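Local coordinates for putative cell adhesion protein (Parabacteroides distasonis, PDB 3LIU) that probably serves as a fimbrial (pilus) subunit of the FimA/Mfa1 family, taking part in cell adhesion at the bacterial surface, at residues N357-S363 and S386-W392; V175-A181 and L278-V284; F204-G210 and Y238-F244; T222-F228 and E286-V292. All coordinates share one frame; numbering follows the deposited sequence. Where two conformers were deposited one is given.

Contact 1 (N357-S363 and S386-W392)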
# COMPACT_ATOMS: atom_id res chain seq x y z
N ASN A 357 4.90 -0.28 2.07
CA ASN A 357 5.48 -0.98 3.22
C ASN A 357 5.81 -0.07 4.41
O ASN A 357 6.75 -0.32 5.14
CB ASN A 357 6.72 -1.77 2.79
CG ASN A 357 7.00 -2.95 3.72
OD1 ASN A 357 6.09 -3.68 4.11
ND2 ASN A 357 8.24 -3.12 4.08
N TYR A 358 5.03 1.00 4.54
CA TYR A 358 5.05 1.89 5.70
C TYR A 358 3.69 1.91 6.32
O TYR A 358 2.68 1.73 5.65
CB TYR A 358 5.39 3.33 5.30
CG TYR A 358 6.82 3.54 4.86
CD1 TYR A 358 7.87 3.55 5.79
CD2 TYR A 358 7.13 3.71 3.53
CE1 TYR A 358 9.18 3.76 5.37
CE2 TYR A 358 8.43 3.88 3.10
CZ TYR A 358 9.45 3.93 4.03
OH TYR A 358 10.73 4.12 3.59
N LYS A 359 3.67 2.14 7.63
CA LYS A 359 2.46 2.33 8.37
C LYS A 359 2.38 3.82 8.65
O LYS A 359 3.36 4.43 9.10
CB LYS A 359 2.50 1.61 9.69
CG LYS A 359 2.41 0.13 9.58
CD LYS A 359 1.84 -0.41 10.87
CE LYS A 359 1.59 -1.86 10.76
NZ LYS A 359 0.66 -2.36 11.81
N TYR A 360 1.22 4.39 8.35
CA TYR A 360 0.90 5.79 8.57
C TYR A 360 -0.06 5.86 9.75
O TYR A 360 -1.14 5.22 9.75
CB TYR A 360 0.26 6.37 7.32
CG TYR A 360 1.20 6.51 6.18
CD1 TYR A 360 1.55 5.40 5.41
CD2 TYR A 360 1.75 7.74 5.84
CE1 TYR A 360 2.43 5.53 4.34
CE2 TYR A 360 2.62 7.86 4.78
CZ TYR A 360 2.99 6.77 4.06
OH TYR A 360 3.88 6.91 3.01
N GLU A 361 0.37 6.57 10.80
CA GLU A 361 -0.43 6.76 12.01
C GLU A 361 -0.78 8.23 12.10
O GLU A 361 0.11 9.07 12.30
CB GLU A 361 0.35 6.33 13.25
CG GLU A 361 0.79 4.89 13.23
CD GLU A 361 -0.37 3.92 13.38
OE1 GLU A 361 -1.46 4.35 13.83
OE2 GLU A 361 -0.18 2.73 13.05
N ILE A 362 -2.07 8.54 11.90
CA ILE A 362 -2.57 9.93 11.80
C ILE A 362 -3.30 10.32 13.10
O ILE A 362 -4.20 9.62 13.55
CB ILE A 362 -3.52 10.08 10.57
CG1 ILE A 362 -2.75 9.69 9.29
CG2 ILE A 362 -4.12 11.50 10.50
CD1 ILE A 362 -3.52 9.72 8.04
N SER A 363 -2.86 11.41 13.72
CA SER A 363 -3.50 11.96 14.90
C SER A 363 -4.05 13.33 14.57
O SER A 363 -3.29 14.22 14.16
CB SER A 363 -2.50 12.08 16.06
OG SER A 363 -1.98 10.80 16.35
N SER A 386 -1.02 15.38 12.56
CA SER A 386 0.30 14.88 12.79
C SER A 386 0.31 13.43 12.28
O SER A 386 -0.46 12.58 12.79
CB SER A 386 0.53 14.89 14.29
OG SER A 386 1.75 14.27 14.61
N VAL A 387 1.19 13.16 11.32
CA VAL A 387 1.31 11.87 10.67
C VAL A 387 2.69 11.27 10.97
O VAL A 387 3.71 11.83 10.57
CB VAL A 387 1.05 12.02 9.16
CG1 VAL A 387 1.04 10.70 8.42
CG2 VAL A 387 -0.31 12.76 8.93
N LYS A 388 2.71 10.15 11.70
CA LYS A 388 3.92 9.38 11.92
C LYS A 388 3.99 8.30 10.90
O LYS A 388 3.00 7.58 10.69
CB LYS A 388 3.92 8.67 13.26
CG LYS A 388 4.00 9.56 14.45
CD LYS A 388 4.06 8.70 15.70
CE LYS A 388 3.98 9.52 16.99
NZ LYS A 388 3.88 8.60 18.16
N VAL A 389 5.15 8.18 10.29
CA VAL A 389 5.46 7.10 9.40
C VAL A 389 6.51 6.19 10.05
O VAL A 389 7.55 6.67 10.51
CB VAL A 389 5.99 7.61 8.05
CG1 VAL A 389 6.46 6.44 7.20
CG2 VAL A 389 4.90 8.37 7.32
N GLU A 390 6.20 4.90 10.05
CA GLU A 390 7.01 3.82 10.61
C GLU A 390 7.19 2.77 9.53
O GLU A 390 6.20 2.42 8.87
CB GLU A 390 6.24 3.13 11.75
CG GLU A 390 5.43 4.04 12.68
CD GLU A 390 6.23 4.62 13.84
OE1 GLU A 390 7.44 4.30 13.97
OE2 GLU A 390 5.63 5.39 14.62
N PRO A 391 8.43 2.26 9.33
CA PRO A 391 8.53 1.06 8.48
C PRO A 391 7.72 -0.09 9.06
O PRO A 391 7.55 -0.19 10.26
CB PRO A 391 10.05 0.75 8.43
CG PRO A 391 10.68 1.59 9.45
CD PRO A 391 9.76 2.78 9.69
N TRP A 392 7.22 -0.95 8.18
CA TRP A 392 6.14 -1.85 8.55
C TRP A 392 6.64 -3.23 9.01
O TRP A 392 6.94 -4.10 8.16
CB TRP A 392 5.22 -2.01 7.33
CG TRP A 392 3.97 -2.74 7.58
CD1 TRP A 392 3.68 -3.58 8.62
CD2 TRP A 392 2.84 -2.77 6.71
NE1 TRP A 392 2.42 -4.09 8.47
CE2 TRP A 392 1.89 -3.63 7.29
CE3 TRP A 392 2.55 -2.17 5.48
CZ2 TRP A 392 0.66 -3.88 6.70
CZ3 TRP A 392 1.34 -2.42 4.89
CH2 TRP A 392 0.40 -3.27 5.51
O HOH W 1 8.87 -5.56 6.10
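Val389 wedges its two methyls between two tyrosines: CG1 lies 3.5 Å from Tyr358 CD1, and CG2 packs against Tyr360 CE2, the valine and Tyr360 running side by side and pointing the same way. Tyr360 and Val389 form a non-hydrogen-bonded antiparallel pair, as do Ile362 and Val387, and all four share one face. Val387 CG1 comes to the edge of the Tyr360 ring near its plane, 4.0 Å from CD2, while CG2 reaches Ile362 CG1.

On the opposite face Lys359 crosses the Trp392 side chain at about a right angle. Trp392 CG stands anti to the backbone N (chi1 -172°), which turns the indole toward the lysine; Lys359 CE then sits over the five-membered ring, 3.6 Å from its centroid, a CH-pi contact. The lysine chain, extended beyond CG, carries NZ to a salt bridge with Glu281.

Six backbone bonds couple Lys359 with Glu390, Glu361 with Lys388 and Ser363 with Ser386; Lys359 N to Glu390 O, at 2.8 Å and 173°, is nearly straight. Trp392 N to Asn357 O, 3.1 Å, is weak; a water accepts from Asn357 ND2 and lies within bonding distance of Trp392 O, and Arg173 bonds both Asn357 OD1 and Trp392 O.

Strand 358-366 of this beta-rich FimA/Mfa1-family fold is thus flanked by antiparallel strand 383-391 on one edge and parallel strand 172-185 on the other, while strand 340-343 covers Val387 and Val389.

Contact 2 (V175-A181 and L278-V284); sequences VASIALA and LNHEFYV
Ile178 and Val284 meet on the tightly packed side, their side chains crossing at about a right angle with Ile178 CD1 3.7 Å from Val284 CG2. Phe282 lies on the same face; its CD2 comes 3.4 Å from Ile178 O, which meets the ring at its edge. This face is closed by strand 193-213, whose Ile205 touches Phe282 and whose Ala208 touches Val284. The backbone is equally close: Ile178 and Phe282 exchange two bonds of 2.7 Å, and Ala176 and Val284 form the next hydrogen-bonded pair. Strand 282-284 is therefore a short antiparallel edge partner of strand 172-185, in a beta-rich fold of the fimbrillin type.

Toward Leu278 the regular pairing gives way. Water 2 accepts from Leu180 N and donates to His280 O, filling in where a direct bond is missing, before Asn279 N returns to Leu180 O at 2.7 Å. On the polar face Ser177 OG donates to Glu281 OE1 at 2.8 Å, meeting it from above the carboxylate plane, 39° out of it. Replacing Glu281 by an alanine would probably leave Ser177 OG without this acceptor and deprive Lys359 NZ of its salt-bridge mate. Exposed Asn279 swings ND2 back to 3.5 Å from Ala181 CA.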
# COMPACT_ATOMS: atom_id res chain seq x y z
N VAL A 175 1.75 -2.84 -0.52
CA VAL A 175 0.74 -1.95 -0.00
C VAL A 175 1.34 -1.09 1.15
O VAL A 175 2.39 -1.44 1.70
CB VAL A 175 -0.54 -2.68 0.52
CG1 VAL A 175 -1.35 -3.30 -0.62
CG2 VAL A 175 -0.17 -3.74 1.55
N ALA A 176 0.65 -0.01 1.49
CA ALA A 176 0.88 0.82 2.69
C ALA A 176 -0.31 0.65 3.60
O ALA A 176 -1.40 0.26 3.14
CB ALA A 176 1.06 2.35 2.32
N SER A 177 -0.12 0.96 4.90
CA SER A 177 -1.17 0.86 5.89
C SER A 177 -1.49 2.24 6.38
O SER A 177 -0.56 2.98 6.73
CB SER A 177 -0.70 0.02 7.06
OG SER A 177 -1.59 0.16 8.17
N ILE A 178 -2.77 2.63 6.39
CA ILE A 178 -3.14 3.95 6.87
C ILE A 178 -4.15 3.78 7.99
O ILE A 178 -5.16 3.05 7.85
CB ILE A 178 -3.73 4.87 5.74
CG1 ILE A 178 -2.72 5.09 4.63
CG2 ILE A 178 -4.16 6.23 6.30
CD1 ILE A 178 -3.26 5.88 3.37
N ALA A 179 -3.90 4.45 9.10
CA ALA A 179 -4.81 4.39 10.26
C ALA A 179 -4.90 5.72 10.98
O ALA A 179 -3.93 6.49 10.99
CB ALA A 179 -4.38 3.31 11.22
N LEU A 180 -6.08 5.98 11.55
CA LEU A 180 -6.32 7.08 12.44
C LEU A 180 -5.98 6.61 13.86
O LEU A 180 -6.66 5.74 14.43
CB LEU A 180 -7.80 7.52 12.38
CG LEU A 180 -8.19 8.71 13.28
CD1 LEU A 180 -7.66 10.03 12.73
CD2 LEU A 180 -9.70 8.78 13.55
N ALA A 181 -4.93 7.21 14.40
CA ALA A 181 -4.39 6.89 15.70
C ALA A 181 -5.15 7.68 16.77
O ALA A 181 -5.31 7.21 17.87
CB ALA A 181 -2.91 7.24 15.74
N LEU A 278 -10.97 3.83 15.09
CA LEU A 278 -9.64 4.17 15.60
C LEU A 278 -8.70 2.97 15.54
O LEU A 278 -9.04 1.87 15.94
CB LEU A 278 -9.73 4.64 17.06
CG LEU A 278 -10.11 6.08 17.34
CD1 LEU A 278 -10.01 6.30 18.83
CD2 LEU A 278 -9.19 7.03 16.58
N ASN A 279 -7.50 3.23 15.05
CA ASN A 279 -6.51 2.23 14.81
C ASN A 279 -6.87 1.16 13.76
O ASN A 279 -6.13 0.25 13.57
CB ASN A 279 -6.07 1.61 16.14
CG ASN A 279 -5.53 2.67 17.10
OD1 ASN A 279 -5.92 2.73 18.25
ND2 ASN A 279 -4.66 3.51 16.60
N HIS A 280 -8.00 1.28 13.07
CA HIS A 280 -8.30 0.35 12.02
C HIS A 280 -7.39 0.67 10.83
O HIS A 280 -7.32 1.82 10.35
CB HIS A 280 -9.76 0.48 11.60
CG HIS A 280 -10.10 -0.37 10.43
ND1 HIS A 280 -10.38 -1.72 10.56
CD2 HIS A 280 -10.14 -0.09 9.11
CE1 HIS A 280 -10.62 -2.22 9.36
NE2 HIS A 280 -10.47 -1.26 8.46
N GLU A 281 -6.70 -0.34 10.34
CA GLU A 281 -5.75 -0.12 9.25
C GLU A 281 -6.42 -0.27 7.88
O GLU A 281 -7.18 -1.22 7.69
CB GLU A 281 -4.58 -1.08 9.35
CG GLU A 281 -3.64 -0.74 10.48
CD GLU A 281 -2.53 -1.76 10.66
OE1 GLU A 281 -1.86 -2.18 9.67
OE2 GLU A 281 -2.30 -2.14 11.82
N PHE A 282 -6.15 0.68 6.97
CA PHE A 282 -6.61 0.62 5.60
C PHE A 282 -5.40 0.38 4.73
O PHE A 282 -4.38 1.04 4.91
CB PHE A 282 -7.22 1.99 5.17
CG PHE A 282 -8.48 2.37 5.93
CD1 PHE A 282 -9.70 1.77 5.63
CD2 PHE A 282 -8.44 3.28 6.96
CE1 PHE A 282 -10.89 2.14 6.34
CE2 PHE A 282 -9.60 3.63 7.67
CZ PHE A 282 -10.82 3.06 7.34
N TYR A 283 -5.54 -0.50 3.73
CA TYR A 283 -4.48 -0.84 2.83
C TYR A 283 -4.70 -0.19 1.47
O TYR A 283 -5.80 -0.26 0.89
CB TYR A 283 -4.39 -2.36 2.64
CG TYR A 283 -4.21 -3.18 3.88
CD1 TYR A 283 -3.35 -2.75 4.91
CD2 TYR A 283 -4.88 -4.39 4.05
CE1 TYR A 283 -3.20 -3.49 6.08
CE2 TYR A 283 -4.70 -5.15 5.19
CZ TYR A 283 -3.85 -4.70 6.19
OH TYR A 283 -3.69 -5.44 7.35
N VAL A 284 -3.63 0.41 0.96
CA VAL A 284 -3.71 1.19 -0.27
C VAL A 284 -2.41 0.94 -1.02
O VAL A 284 -1.42 0.47 -0.42
CB VAL A 284 -3.88 2.75 0.01
CG1 VAL A 284 -5.16 3.05 0.72
CG2 VAL A 284 -2.71 3.30 0.81
O HOH W 2 -8.41 4.26 11.17

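Contact 3 (F204-G210 and Y238-F244)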
# COMPACT_ATOMS: atom_id res chain seq x y z
N PHE A 204 -12.87 7.27 6.50
CA PHE A 204 -12.73 6.68 5.16
C PHE A 204 -11.59 7.26 4.35
O PHE A 204 -11.03 8.31 4.70
CB PHE A 204 -14.08 6.68 4.38
CG PHE A 204 -14.50 8.02 3.79
CD1 PHE A 204 -15.04 9.00 4.58
CD2 PHE A 204 -14.37 8.26 2.43
CE1 PHE A 204 -15.45 10.22 4.05
CE2 PHE A 204 -14.78 9.48 1.86
CZ PHE A 204 -15.34 10.46 2.68
N ILE A 205 -11.24 6.54 3.28
CA ILE A 205 -10.13 6.93 2.43
C ILE A 205 -10.66 7.31 1.05
O ILE A 205 -11.58 6.65 0.55
CB ILE A 205 -9.13 5.76 2.25
CG1 ILE A 205 -8.62 5.27 3.60
CG2 ILE A 205 -7.97 6.16 1.28
CD1 ILE A 205 -7.93 6.31 4.49
N ALA A 206 -10.09 8.36 0.46
CA ALA A 206 -10.47 8.80 -0.92
C ALA A 206 -9.21 8.89 -1.77
O ALA A 206 -8.13 9.11 -1.24
CB ALA A 206 -11.21 10.16 -0.89
N SER A 207 -9.33 8.76 -3.08
CA SER A 207 -8.16 8.77 -3.96
C SER A 207 -7.05 7.80 -3.59
O SER A 207 -5.88 8.14 -3.67
CB SER A 207 -7.58 10.19 -4.12
OG SER A 207 -8.57 11.06 -4.65
N ALA A 208 -7.43 6.57 -3.24
CA ALA A 208 -6.49 5.45 -3.09
C ALA A 208 -6.21 4.95 -4.50
O ALA A 208 -7.16 4.61 -5.22
CB ALA A 208 -7.14 4.32 -2.23
N LYS A 209 -4.95 4.92 -4.92
CA LYS A 209 -4.64 4.28 -6.19
C LYS A 209 -4.97 2.80 -6.05
O LYS A 209 -4.54 2.13 -5.11
CB LYS A 209 -3.21 4.53 -6.63
CG LYS A 209 -3.05 5.92 -7.21
CD LYS A 209 -1.77 6.15 -7.94
CE LYS A 209 -1.75 7.54 -8.61
NZ LYS A 209 -0.48 7.86 -9.29
N GLY A 210 -5.81 2.31 -6.96
CA GLY A 210 -6.27 0.94 -6.87
C GLY A 210 -5.50 -0.00 -7.74
O GLY A 210 -5.84 -1.18 -7.82
N TYR A 238 -8.77 5.11 -9.27
CA TYR A 238 -8.80 5.57 -7.90
C TYR A 238 -9.95 4.89 -7.15
O TYR A 238 -11.04 4.73 -7.70
CB TYR A 238 -8.99 7.11 -7.82
CG TYR A 238 -7.77 7.94 -8.15
CD1 TYR A 238 -6.64 7.90 -7.35
CD2 TYR A 238 -7.76 8.83 -9.23
CE1 TYR A 238 -5.56 8.67 -7.61
CE2 TYR A 238 -6.66 9.61 -9.51
CZ TYR A 238 -5.55 9.51 -8.66
OH TYR A 238 -4.43 10.24 -8.88
N LYS A 239 -9.73 4.54 -5.88
CA LYS A 239 -10.72 3.89 -5.07
C LYS A 239 -11.09 4.72 -3.85
O LYS A 239 -10.28 5.45 -3.33
CB LYS A 239 -10.24 2.49 -4.63
CG LYS A 239 -9.69 1.59 -5.72
CD LYS A 239 -10.66 1.35 -6.90
CE LYS A 239 -9.98 0.63 -8.06
NZ LYS A 239 -10.90 0.42 -9.22
N VAL A 240 -12.34 4.62 -3.43
CA VAL A 240 -12.90 5.49 -2.43
C VAL A 240 -13.89 4.68 -1.59
O VAL A 240 -14.63 3.82 -2.11
CB VAL A 240 -13.57 6.76 -3.04
CG1 VAL A 240 -14.85 6.42 -3.89
CG2 VAL A 240 -13.90 7.74 -1.94
N GLY A 241 -13.92 4.98 -0.30
CA GLY A 241 -14.70 4.17 0.66
C GLY A 241 -16.21 4.37 0.66
O GLY A 241 -16.98 3.45 1.01
N LEU A 242 -16.62 5.57 0.26
CA LEU A 242 -18.02 5.95 0.19
C LEU A 242 -18.31 6.75 -1.08
O LEU A 242 -17.42 7.43 -1.61
CB LEU A 242 -18.37 6.84 1.41
CG LEU A 242 -18.24 6.18 2.77
CD1 LEU A 242 -18.18 7.25 3.89
CD2 LEU A 242 -19.34 5.15 2.96
N LEU A 243 -19.56 6.68 -1.54
CA LEU A 243 -20.06 7.50 -2.63
C LEU A 243 -21.07 8.53 -2.08
O LEU A 243 -21.73 8.30 -1.08
CB LEU A 243 -20.70 6.65 -3.72
CG LEU A 243 -19.83 5.57 -4.36
CD1 LEU A 243 -20.68 4.64 -5.34
CD2 LEU A 243 -18.70 6.24 -5.09
N PHE A 244 -21.15 9.68 -2.73
CA PHE A 244 -22.04 10.74 -2.27
C PHE A 244 -23.00 11.12 -3.41
O PHE A 244 -22.87 10.64 -4.54
CB PHE A 244 -21.22 11.92 -1.71
CG PHE A 244 -20.43 11.56 -0.50
CD1 PHE A 244 -19.15 11.03 -0.62
CD2 PHE A 244 -20.99 11.65 0.78
CE1 PHE A 244 -18.42 10.65 0.53
CE2 PHE A 244 -20.27 11.27 1.90
CZ PHE A 244 -18.99 10.78 1.77
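Phe204 reaches across to segment 238-244 with its whole ring. Its CB begins 4.2 Å from Leu242 CD1, and CG is placed between the backbone N and the carbonyl carbon (chi1 77°), a turn that lays one ring face against that methyl. CD1 comes closest to it, at 3.7 Å; Leu242 CD1 stands over the face, 20° off the normal through the centroid, in a CH-pi contact offset toward the rim. On the other branch CD2 passes Gly241 N at the ring edge, and CE2 meets Val240 CG2, also near the ring plane. CZ of Phe204, at the tip, lies 3.8 Å from Phe244 CE1, and the Phe204 and Phe244 ring planes are inclined at 45°. Were a serine to replace Phe204, Leu242 CD1 and the Phe244 edge would probably lose their aromatic partner, opening a gap beside Val240.

Farther along, Val240 CG2 packs on Ala206 CB, and Lys209 lies alongside Tyr238 pointing the same way, its CG 3.7 Å from Tyr238 CE1. The polar ends go to Glu291: Lys209 NZ to its carboxylate, Tyr238 OH to its carbonyl oxygen.

Backbone bonds frame these packings. Gly241 N donates to Ile205 O at 3.0 Å. Ala208 and Lys239 exchange two bonds, with Lys239 N 2.7 Å from Ala208 O. Between them Ser207, with positive phi, interrupts the strand, and Ala206 faces Val240 without a regular bridge. Such an interrupted antiparallel pairing joins strand 238-240 to the long, broken strand 193-213 within a mixed beta-sheet.

Contact 4 (T222-F228 and E286-V292)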
# COMPACT_ATOMS: atom_id res chain seq x y z
N THR A 222 10.07 2.19 -6.00
CA THR A 222 8.74 2.64 -6.37
C THR A 222 8.08 1.67 -7.34
O THR A 222 8.74 1.11 -8.24
CB THR A 222 8.76 4.10 -6.91
OG1 THR A 222 7.42 4.51 -7.18
CG2 THR A 222 9.57 4.23 -8.19
N ILE A 223 6.80 1.41 -7.10
CA ILE A 223 5.97 0.54 -7.89
C ILE A 223 4.67 1.26 -8.28
O ILE A 223 3.73 0.65 -8.78
CB ILE A 223 5.61 -0.78 -7.14
CG1 ILE A 223 5.04 -0.46 -5.76
CG2 ILE A 223 6.85 -1.72 -7.10
CD1 ILE A 223 4.58 -1.69 -4.92
N GLU A 224 4.61 2.55 -7.99
CA GLU A 224 3.45 3.38 -8.30
C GLU A 224 3.18 3.41 -9.78
O GLU A 224 4.11 3.54 -10.59
CB GLU A 224 3.72 4.84 -7.84
CG GLU A 224 2.51 5.81 -8.08
CD GLU A 224 2.76 7.21 -7.53
OE1 GLU A 224 3.88 7.47 -7.06
OE2 GLU A 224 1.83 8.04 -7.53
N LYS A 225 1.90 3.36 -10.13
CA LYS A 225 1.47 3.55 -11.52
C LYS A 225 1.13 5.01 -11.76
O LYS A 225 0.37 5.61 -11.00
CB LYS A 225 0.22 2.74 -11.81
CG LYS A 225 0.38 1.23 -11.94
CD LYS A 225 1.48 0.82 -12.92
CE LYS A 225 1.28 -0.65 -13.37
NZ LYS A 225 2.41 -1.17 -14.18
N ASP A 226 1.70 5.58 -12.83
CA ASP A 226 1.28 6.88 -13.30
C ASP A 226 -0.15 6.79 -13.78
O ASP A 226 -0.56 5.77 -14.33
CB ASP A 226 2.14 7.35 -14.47
CG ASP A 226 3.52 7.71 -14.07
OD1 ASP A 226 3.83 7.79 -12.88
OD2 ASP A 226 4.29 7.96 -14.97
N PHE A 227 -0.91 7.85 -13.58
CA PHE A 227 -2.31 7.94 -14.04
C PHE A 227 -2.43 8.99 -15.13
O PHE A 227 -1.59 9.89 -15.23
CB PHE A 227 -3.24 8.29 -12.87
CG PHE A 227 -3.73 7.11 -12.06
CD1 PHE A 227 -2.88 6.02 -11.76
CD2 PHE A 227 -5.00 7.14 -11.51
CE1 PHE A 227 -3.33 4.98 -10.93
CE2 PHE A 227 -5.47 6.10 -10.68
CZ PHE A 227 -4.65 5.03 -10.38
N PHE A 228 -3.47 8.89 -15.94
CA PHE A 228 -3.68 9.80 -17.06
C PHE A 228 -2.48 9.81 -18.04
O PHE A 228 -1.88 8.75 -18.26
CB PHE A 228 -4.09 11.18 -16.53
CG PHE A 228 -5.37 11.13 -15.75
CD1 PHE A 228 -6.58 10.89 -16.40
CD2 PHE A 228 -5.38 11.24 -14.39
CE1 PHE A 228 -7.77 10.77 -15.69
CE2 PHE A 228 -6.58 11.15 -13.67
CZ PHE A 228 -7.76 10.93 -14.31
N GLU A 286 0.72 2.65 -3.62
CA GLU A 286 1.45 3.92 -3.64
C GLU A 286 0.69 4.97 -4.40
O GLU A 286 0.04 4.71 -5.42
CB GLU A 286 2.84 3.77 -4.26
CG GLU A 286 3.77 2.82 -3.51
CD GLU A 286 5.24 2.99 -3.88
OE1 GLU A 286 5.53 3.14 -5.09
OE2 GLU A 286 6.10 2.88 -2.96
N ASN A 287 0.75 6.18 -3.86
CA ASN A 287 0.31 7.38 -4.51
C ASN A 287 1.12 8.58 -4.00
O ASN A 287 0.99 8.99 -2.83
CB ASN A 287 -1.17 7.61 -4.26
CG ASN A 287 -1.70 8.83 -5.01
OD1 ASN A 287 -0.95 9.45 -5.75
ND2 ASN A 287 -2.97 9.19 -4.79
N THR A 288 2.01 9.06 -4.84
CA THR A 288 2.79 10.27 -4.57
C THR A 288 2.45 11.33 -5.57
O THR A 288 2.64 12.51 -5.31
CB THR A 288 4.31 10.01 -4.61
OG1 THR A 288 4.72 9.70 -5.94
CG2 THR A 288 4.66 8.85 -3.66
N LYS A 289 1.95 10.93 -6.74
CA LYS A 289 1.67 11.93 -7.78
C LYS A 289 0.26 12.52 -7.74
O LYS A 289 0.09 13.66 -8.13
CB LYS A 289 2.00 11.38 -9.16
CG LYS A 289 3.53 11.17 -9.30
CD LYS A 289 3.88 10.40 -10.54
CE LYS A 289 5.39 10.07 -10.62
NZ LYS A 289 5.73 9.70 -12.05
N GLY A 290 -0.73 11.77 -7.28
CA GLY A 290 -2.10 12.31 -7.15
C GLY A 290 -2.64 12.95 -8.43
O GLY A 290 -3.26 13.99 -8.37
N GLU A 291 -2.39 12.34 -9.58
CA GLU A 291 -2.78 12.98 -10.85
C GLU A 291 -4.29 13.16 -10.99
O GLU A 291 -5.08 12.31 -10.58
CB GLU A 291 -2.26 12.23 -12.07
CG GLU A 291 -0.77 12.02 -12.11
CD GLU A 291 -0.39 10.64 -11.54
OE1 GLU A 291 -0.96 10.24 -10.51
OE2 GLU A 291 0.42 9.94 -12.17
N VAL A 292 -4.67 14.31 -11.57
CA VAL A 292 -6.04 14.52 -12.04
C VAL A 292 -6.02 14.66 -13.57
O VAL A 292 -4.96 14.83 -14.20
CB VAL A 292 -6.72 15.72 -11.36
CG1 VAL A 292 -6.82 15.48 -9.82
CG2 VAL A 292 -5.99 17.06 -11.75
O HOH W 3 0.22 2.92 -7.70
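Glu224 reaches into the turn formed by segment 286-292, its CG anti to the backbone N (chi1 -178°) and the chain extended beyond it, so that both carboxylate oxygens arrive at Thr288 and Lys289. OE1 accepts from Thr288 OG1 at 2.6 Å through its syn lone pair. OE2 takes two backbone donors: Lys289 N, 3.0 Å and on the syn lone pair, and Thr288 N, 2.9 Å, from above the carboxylate plane.

Two glutamates of the other segment answer with the reverse pattern. Glu286 OE1 is met by Ile223 N at 2.9 Å from above the carboxylate plane, with a weak bond from Glu224 N. Glu291 OE2 takes Phe227 N at 2.9 Å; the bond is nearly straight at the hydrogen (172°), yet the donor stands 63° above the carboxylate plane. Lys289 NZ closes a salt bridge to Asp226 OD1, 2.8 Å. At the far end Phe228 sets its ring edge on Glu291 O.

A second shell holds these groups. Asn287 OD1 accepts from Gly290 N in an Asx motif, which probably helps hold the turn, and water 3 links Lys225 N with Glu286 O. Glu286 OE2 takes Arg356 N, and Lys209 NZ, besides its bridge to Glu291, forms a salt bridge with Glu224 OE2.

With no regular strand in either segment, the two loops are joined largely by carboxylates accepting backbone N-H groups. Four acids lie near one another, Asp226 OD1 and Glu291 OE2 being 4.1 Å apart; the two lysines and these N-H donors probably offset the repulsion and favour the ionised carboxylates.

Contacts 1 and 2 adjoin, with centres about 8 Å apart, because strand 358-366 lies beside strand 172-185: Ile362 O is 2.7 Å from Ala181 N. Contact 3 belongs to a second sheet; strand 193-213 follows strand 172-185 in the chain and packs against contact 2, with centres about 13 Å apart. Contact 4 is a loop crossing that touches contact 3 through Lys209 and Tyr238 but stays clear of contact 1, nearest atoms about 6 Å apart. Along the sequence contact 3 nests inside the loop closed by contact 2, contact 4 crosses both, and contact 1 follows. Chain pieces distant in sequence thereby tie both sheets together, consistent with one beta-rich unit in a probable pilus subunit.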